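Local coordinates for protein polyporopepsin (Irpex lacteus, PDB 1WKR) that cleaves peptide bonds as a pepsin-like aspartic endopeptidase of broad specificity with milk-clotting activity, at residues G209-G214 / T311-F316; W189-S194 / K325-A330. All coordinates share one frame; numbering follows the deposited sequence.

Interaction 1. Residues G209-G214 / T311-F316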
loop_
_atom_site.group_PDB
_atom_site.type_symbol
_atom_site.label_atom_id
_atom_site.label_comp_id
_atom_site.label_asym_id
_atom_site.label_seq_id
_atom_site.Cartn_x
_atom_site.Cartn_y
_atom_site.Cartn_z
ATOM N N GLY A 209 5.041 -10.026 8.583
ATOM C CA GLY A 209 5.312 -8.985 7.580
ATOM C C GLY A 209 4.103 -8.121 7.437
ATOM O O GLY A 209 3.187 -8.191 8.291
ATOM N N ILE A 210 4.062 -7.263 6.435
ATOM C CA ILE A 210 2.991 -6.283 6.347
ATOM C C ILE A 210 2.342 -6.231 4.991
ATOM O O ILE A 210 2.897 -6.721 4.004
ATOM C CB ILE A 210 3.482 -4.863 6.768
ATOM C CG1 ILE A 210 4.374 -4.223 5.684
ATOM C CG2 ILE A 210 4.210 -4.928 8.123
ATOM C CD1 ILE A 210 4.729 -2.755 5.942
ATOM N N VAL A 211 1.142 -5.673 4.959
ATOM C CA VAL A 211 0.367 -5.444 3.715
ATOM C C VAL A 211 0.352 -3.968 3.486
ATOM O O VAL A 211 -0.171 -3.200 4.325
ATOM C CB VAL A 211 -1.044 -6.043 3.868
ATOM C CG1 VAL A 211 -1.817 -5.814 2.564
ATOM C CG2 VAL A 211 -0.996 -7.519 4.228
ATOM N N ASP A 212 0.921 -3.531 2.378
ATOM C CA ASP A 212 1.238 -2.107 2.199
ATOM C C ASP A 212 0.904 -1.678 0.767
ATOM O O ASP A 212 1.646 -1.957 -0.167
ATOM C CB ASP A 212 2.711 -1.862 2.524
ATOM C CG ASP A 212 3.040 -0.431 2.476
ATOM O OD1 ASP A 212 2.172 0.453 2.298
ATOM O OD2 ASP A 212 4.291 -0.063 2.649
ATOM N N THR A 213 -0.157 -0.889 0.626
ATOM C CA THR A 213 -0.517 -0.303 -0.653
ATOM C C THR A 213 0.555 0.613 -1.214
ATOM O O THR A 213 0.561 0.860 -2.421
ATOM C CB THR A 213 -1.831 0.496 -0.545
ATOM O OG1 THR A 213 -1.677 1.523 0.453
ATOM C CG2 THR A 213 -3.044 -0.393 -0.145
ATOM N N GLY A 214 1.392 1.204 -0.328
ATOM C CA GLY A 214 2.418 2.196 -0.696
ATOM C C GLY A 214 3.783 1.608 -0.871
ATOM O O GLY A 214 4.794 2.345 -0.900
ATOM N N THR A 311 1.562 -4.526 -6.131
ATOM C CA THR A 311 1.539 -5.513 -7.188
ATOM C C THR A 311 0.848 -6.782 -6.729
ATOM O O THR A 311 0.256 -7.502 -7.557
ATOM C CB THR A 311 2.947 -5.802 -7.713
ATOM O OG1 THR A 311 3.848 -6.036 -6.567
ATOM C CG2 THR A 311 3.485 -4.678 -8.591
ATOM N N PHE A 312 0.871 -7.095 -5.429
ATOM C CA PHE A 312 0.091 -8.186 -4.879
ATOM C C PHE A 312 -1.380 -7.777 -4.792
ATOM O O PHE A 312 -2.291 -8.561 -5.181
ATOM C CB PHE A 312 0.661 -8.506 -3.470
ATOM C CG PHE A 312 -0.098 -9.586 -2.705
ATOM C CD1 PHE A 312 -1.154 -9.255 -1.865
ATOM C CD2 PHE A 312 0.275 -10.915 -2.775
ATOM C CE1 PHE A 312 -1.821 -10.214 -1.139
ATOM C CE2 PHE A 312 -0.414 -11.889 -2.023
ATOM C CZ PHE A 312 -1.476 -11.507 -1.235
ATOM N N LEU A 313 -1.653 -6.567 -4.311
ATOM C CA LEU A 313 -3.016 -6.104 -4.092
ATOM C C LEU A 313 -3.763 -5.808 -5.352
ATOM O O LEU A 313 -4.990 -5.724 -5.364
ATOM C CB LEU A 313 -2.978 -4.887 -3.176
ATOM C CG LEU A 313 -2.415 -5.181 -1.783
ATOM C CD1 LEU A 313 -2.150 -3.901 -1.016
ATOM C CD2 LEU A 313 -3.350 -6.089 -0.998
ATOM N N GLU A 314 -3.070 -5.668 -6.516
ATOM C CA GLU A 314 -3.758 -5.633 -7.789
ATOM C C GLU A 314 -4.534 -6.916 -8.083
ATOM O O GLU A 314 -5.402 -6.934 -8.952
ATOM C CB GLU A 314 -2.792 -5.327 -8.933
ATOM C CG GLU A 314 -2.331 -3.882 -9.005
ATOM C CD GLU A 314 -1.256 -3.646 -10.024
ATOM O OE1 GLU A 314 -0.317 -4.484 -10.072
ATOM O OE2 GLU A 314 -1.289 -2.667 -10.760
ATOM N N ARG A 315 -4.195 -7.990 -7.366
ATOM C CA ARG A 315 -4.815 -9.302 -7.559
ATOM C C ARG A 315 -5.710 -9.733 -6.416
ATOM O O ARG A 315 -6.378 -10.769 -6.555
ATOM C CB ARG A 315 -3.736 -10.333 -7.810
ATOM C CG ARG A 315 -2.842 -10.060 -9.015
ATOM C CD ARG A 315 -3.583 -10.105 -10.325
ATOM N NE ARG A 315 -2.760 -9.770 -11.510
ATOM C CZ ARG A 315 -2.712 -10.504 -12.588
ATOM N NH1 ARG A 315 -3.234 -11.732 -12.702
ATOM N NH2 ARG A 315 -2.010 -10.022 -13.650
ATOM N N PHE A 316 -5.748 -9.018 -5.289
ATOM C CA PHE A 316 -6.529 -9.406 -4.113
ATOM C C PHE A 316 -7.169 -8.217 -3.514
ATOM O O PHE A 316 -6.519 -7.162 -3.303
ATOM C CB PHE A 316 -5.632 -10.123 -3.098
ATOM C CG PHE A 316 -5.022 -11.394 -3.672
ATOM C CD1 PHE A 316 -5.803 -12.538 -3.795
ATOM C CD2 PHE A 316 -3.714 -11.425 -4.111
ATOM C CE1 PHE A 316 -5.309 -13.661 -4.366
ATOM C CE2 PHE A 316 -3.219 -12.602 -4.683
ATOM C CZ PHE A 316 -4.017 -13.679 -4.816
#
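Leu313, on the short helix 310-313, spreads its two methyl branches over the backbone that carries the catalytic aspartate, a worked example of how hydrocarbon is packed behind an active-site loop. Its CD1 packs against Thr213 CG2 at 3.7 Å and also reaches the carbonyl carbon of Asp212, while CD2 lies 3.9 Å from Val211 CG1. One leucine thus spans all three residues, crossing the threonine and valine side chains at a slant. Thr213 is sorted by its first torsion (chi1 58°): the methyl stands anti to the carbonyl carbon and takes the apolar contact, whereas OG1 turns to Val31 O and Thr33 N. Those bonds belong to the paired-loop arrangement known in this family as the fireman's grip.

This closely packed side contrasts with the other side of the loop. Asp212, an active-site residue of the Asp-Thr-Gly signature, points its CB away from the helix; Asp212 CB stays 6.3 Å from Leu313 CD1, and the carboxylate lies farther off. There the packing gives way to the catalytic cleft. OD2 is hydrogen-bonded to a modified side chain of the bound peptide inhibitor and to Thr215 OG1. Gly214 N donates to Asp212 OD1 at 2.8 Å in an Asx turn, approaching from well above the carboxylate plane, 59° out of it. Polar bonds therefore set the carboxylate, and hydrocarbon backs the chain beneath it.

The contact is buried near the middle of the molecule. Strand 207-211 runs between strands 190-197 and 306-308, helix 310-313 leads into strand 316-321, and Tyr320 of that strand touches Val211, Thr213 and Leu313, closing the packing from the central sheet.

Interaction 2. Residues W189-S194 / K325-A330. Unlike the reference sequence in segment 189-194: Ser194 (reference Thr).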
loop_
_atom_site.group_PDB
_atom_site.type_symbol
_atom_site.label_atom_id
_atom_site.label_comp_id
_atom_site.label_asym_id
_atom_site.label_seq_id
_atom_site.Cartn_x
_atom_site.Cartn_y
_atom_site.Cartn_z
ATOM N N TRP A 189 -0.141 -2.784 9.266
ATOM C CA TRP A 189 -1.159 -3.809 8.964
ATOM C C TRP A 189 -0.398 -5.104 8.773
ATOM O O TRP A 189 -0.123 -5.560 7.653
ATOM C CB TRP A 189 -1.974 -3.409 7.717
ATOM C CG TRP A 189 -2.898 -2.254 8.091
ATOM C CD1 TRP A 189 -2.724 -0.928 7.793
ATOM C CD2 TRP A 189 -4.083 -2.328 8.864
ATOM N NE1 TRP A 189 -3.761 -0.168 8.330
ATOM C CE2 TRP A 189 -4.591 -1.026 9.009
ATOM C CE3 TRP A 189 -4.785 -3.397 9.444
ATOM C CZ2 TRP A 189 -5.752 -0.760 9.701
ATOM C CZ3 TRP A 189 -5.948 -3.131 10.109
ATOM C CH2 TRP A 189 -6.430 -1.836 10.243
ATOM N N GLY A 190 0.025 -5.666 9.921
ATOM C CA GLY A 190 0.966 -6.827 9.948
ATOM C C GLY A 190 0.231 -8.099 10.106
ATOM O O GLY A 190 -0.713 -8.220 10.904
ATOM N N ILE A 191 0.656 -9.097 9.336
ATOM C CA ILE A 191 0.060 -10.416 9.369
ATOM C C ILE A 191 1.172 -11.475 9.385
ATOM O O ILE A 191 2.325 -11.183 9.086
ATOM C CB ILE A 191 -0.883 -10.678 8.147
ATOM C CG1 ILE A 191 -0.092 -10.687 6.828
ATOM C CG2 ILE A 191 -1.985 -9.595 8.086
ATOM C CD1 ILE A 191 -0.907 -11.111 5.636
ATOM N N ASN A 192 0.788 -12.703 9.710
ATOM C CA ASN A 192 1.622 -13.849 9.499
ATOM C C ASN A 192 1.267 -14.557 8.212
ATOM O O ASN A 192 0.070 -14.690 7.917
ATOM C CB ASN A 192 1.477 -14.808 10.702
ATOM C CG ASN A 192 1.838 -14.110 12.002
ATOM O OD1 ASN A 192 0.977 -14.242 13.005
ATOM N ND2 ASN A 192 2.836 -13.416 12.095
ATOM N N GLN A 193 2.270 -15.006 7.444
ATOM C CA GLN A 193 1.969 -15.799 6.251
ATOM C C GLN A 193 3.163 -16.687 5.948
ATOM O O GLN A 193 4.269 -16.436 6.464
ATOM C CB GLN A 193 1.662 -14.898 5.023
ATOM C CG GLN A 193 2.898 -14.380 4.328
ATOM C CD GLN A 193 2.563 -13.349 3.243
ATOM O OE1 GLN A 193 1.397 -13.025 3.013
ATOM N NE2 GLN A 193 3.598 -12.865 2.566
ATOM N N SER A 194 2.984 -17.650 5.053
ATOM C CA SER A 194 4.067 -18.345 4.404
ATOM C C SER A 194 3.896 -18.227 2.900
ATOM O O SER A 194 2.812 -17.912 2.414
ATOM C CB SER A 194 4.122 -19.811 4.832
ATOM O OG SER A 194 3.016 -20.480 4.248
ATOM N N LYS A 325 -9.086 -5.240 14.701
ATOM C CA LYS A 325 -7.651 -5.483 14.607
ATOM C C LYS A 325 -7.320 -6.749 13.815
ATOM O O LYS A 325 -6.717 -7.712 14.269
ATOM C CB LYS A 325 -6.946 -5.544 15.991
ATOM C CG LYS A 325 -6.976 -4.187 16.749
ATOM C CD LYS A 325 -6.176 -3.134 16.074
ATOM C CE LYS A 325 -4.677 -3.481 15.826
ATOM N NZ LYS A 325 -3.947 -3.703 17.191
ATOM N N ARG A 326 -7.782 -6.723 12.545
ATOM C CA ARG A 326 -7.622 -7.873 11.657
ATOM C C ARG A 326 -7.483 -7.350 10.236
ATOM O O ARG A 326 -7.850 -6.217 9.904
ATOM C CB ARG A 326 -8.793 -8.878 11.826
ATOM C CG ARG A 326 -10.110 -8.330 11.346
ATOM C CD ARG A 326 -11.264 -9.293 11.554
ATOM N NE ARG A 326 -12.521 -8.783 11.029
ATOM C CZ ARG A 326 -13.588 -9.510 10.770
ATOM N NH1 ARG A 326 -13.623 -10.797 11.050
ATOM N NH2 ARG A 326 -14.664 -8.915 10.199
ATOM N N LEU A 327 -7.009 -8.258 9.362
ATOM C CA LEU A 327 -6.859 -7.963 7.941
ATOM C C LEU A 327 -7.556 -9.046 7.162
ATOM O O LEU A 327 -7.413 -10.229 7.458
ATOM C CB LEU A 327 -5.344 -7.918 7.613
ATOM C CG LEU A 327 -5.111 -7.559 6.137
ATOM C CD1 LEU A 327 -4.070 -6.437 5.995
ATOM C CD2 LEU A 327 -4.907 -8.721 5.232
ATOM N N GLY A 328 -8.354 -8.612 6.181
ATOM C CA GLY A 328 -9.041 -9.547 5.298
ATOM C C GLY A 328 -8.527 -9.507 3.878
ATOM O O GLY A 328 -8.057 -8.466 3.377
ATOM N N LEU A 329 -8.575 -10.657 3.211
ATOM C CA LEU A 329 -8.186 -10.783 1.804
ATOM C C LEU A 329 -9.184 -11.639 1.078
ATOM O O LEU A 329 -9.752 -12.608 1.647
ATOM C CB LEU A 329 -6.784 -11.405 1.677
ATOM C CG LEU A 329 -5.963 -11.101 0.587
ATOM C CD1 LEU A 329 -5.396 -9.630 0.619
ATOM C CD2 LEU A 329 -4.755 -12.021 0.386
ATOM N N ALA A 330 -9.384 -11.319 -0.202
ATOM C CA ALA A 330 -10.268 -12.105 -1.096
ATOM C C ALA A 330 -9.710 -12.043 -2.482
ATOM O O ALA A 330 -9.001 -11.079 -2.900
ATOM C CB ALA A 330 -11.700 -11.572 -1.089
#
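Ile191 has CG1 between its backbone N and carbonyl carbon (chi1 65°), which leaves CG2 as the branch that meets Leu327. Leu327 in turn carries CG anti to its own N (chi1 -178°), extending its side chain toward the other strand. Ile191 CG2 comes to rest 3.8 Å from Leu327 CB, and the two side chains pass each other at an angle. The CD1 branch of the leucine lies 4.1 Å from Trp189 CB, placing Leu327 between the isoleucine and the root of the tryptophan.

Farther out, the indole reaches across toward strand 326-331 until CZ3 is 3.6 Å from Arg326 O. Its ring is held by partners beyond the pair: NE1 bonds to Val107 O, and Tyr320 meets it edge-to-face. Arg326 has its CB turned away; its NE forms a salt bridge with Asp321, and the group makes a cation-pi contact with Tyr176, at a G1 beta bulge where Lys325 and Arg326 both face Asp321.

Strand 190-197 belongs to the C-terminal lobe and strand 326-331 to the six-stranded interdomain sheet characteristic of pepsin-like proteases, so the contact packs one sheet onto the other. The chemistry is almost wholly apolar: shape and exclusion of water, rather than directional bonds, join the two layers, and the charge of Arg326 is paired with Asp321 and is not part of the contact.

Overall arrangement
Along the chain the order is 189-194, 209-214, 311-316, 325-330, so interaction 1 is nested within the loop closed by interaction 2, and their centres lie 11 Å apart. Each first segment lies on one of two antiparallel neighbours, strands 190-197 and 207-211, joined by probable hydrogen bonds such as Gly209 O to Ile191 N at 2.9 Å. The second segments lead into or lie on strands 316-321 and 326-331, also antiparallel partners. The layers meet again where Phe312 CZ packs 3.7 Å from Leu329 CD2. Together the contacts form one continuous interior, in which the catalytic loop of the C-terminal lobe packs on helix 310-313 and, through Tyr320, on the interdomain sheet.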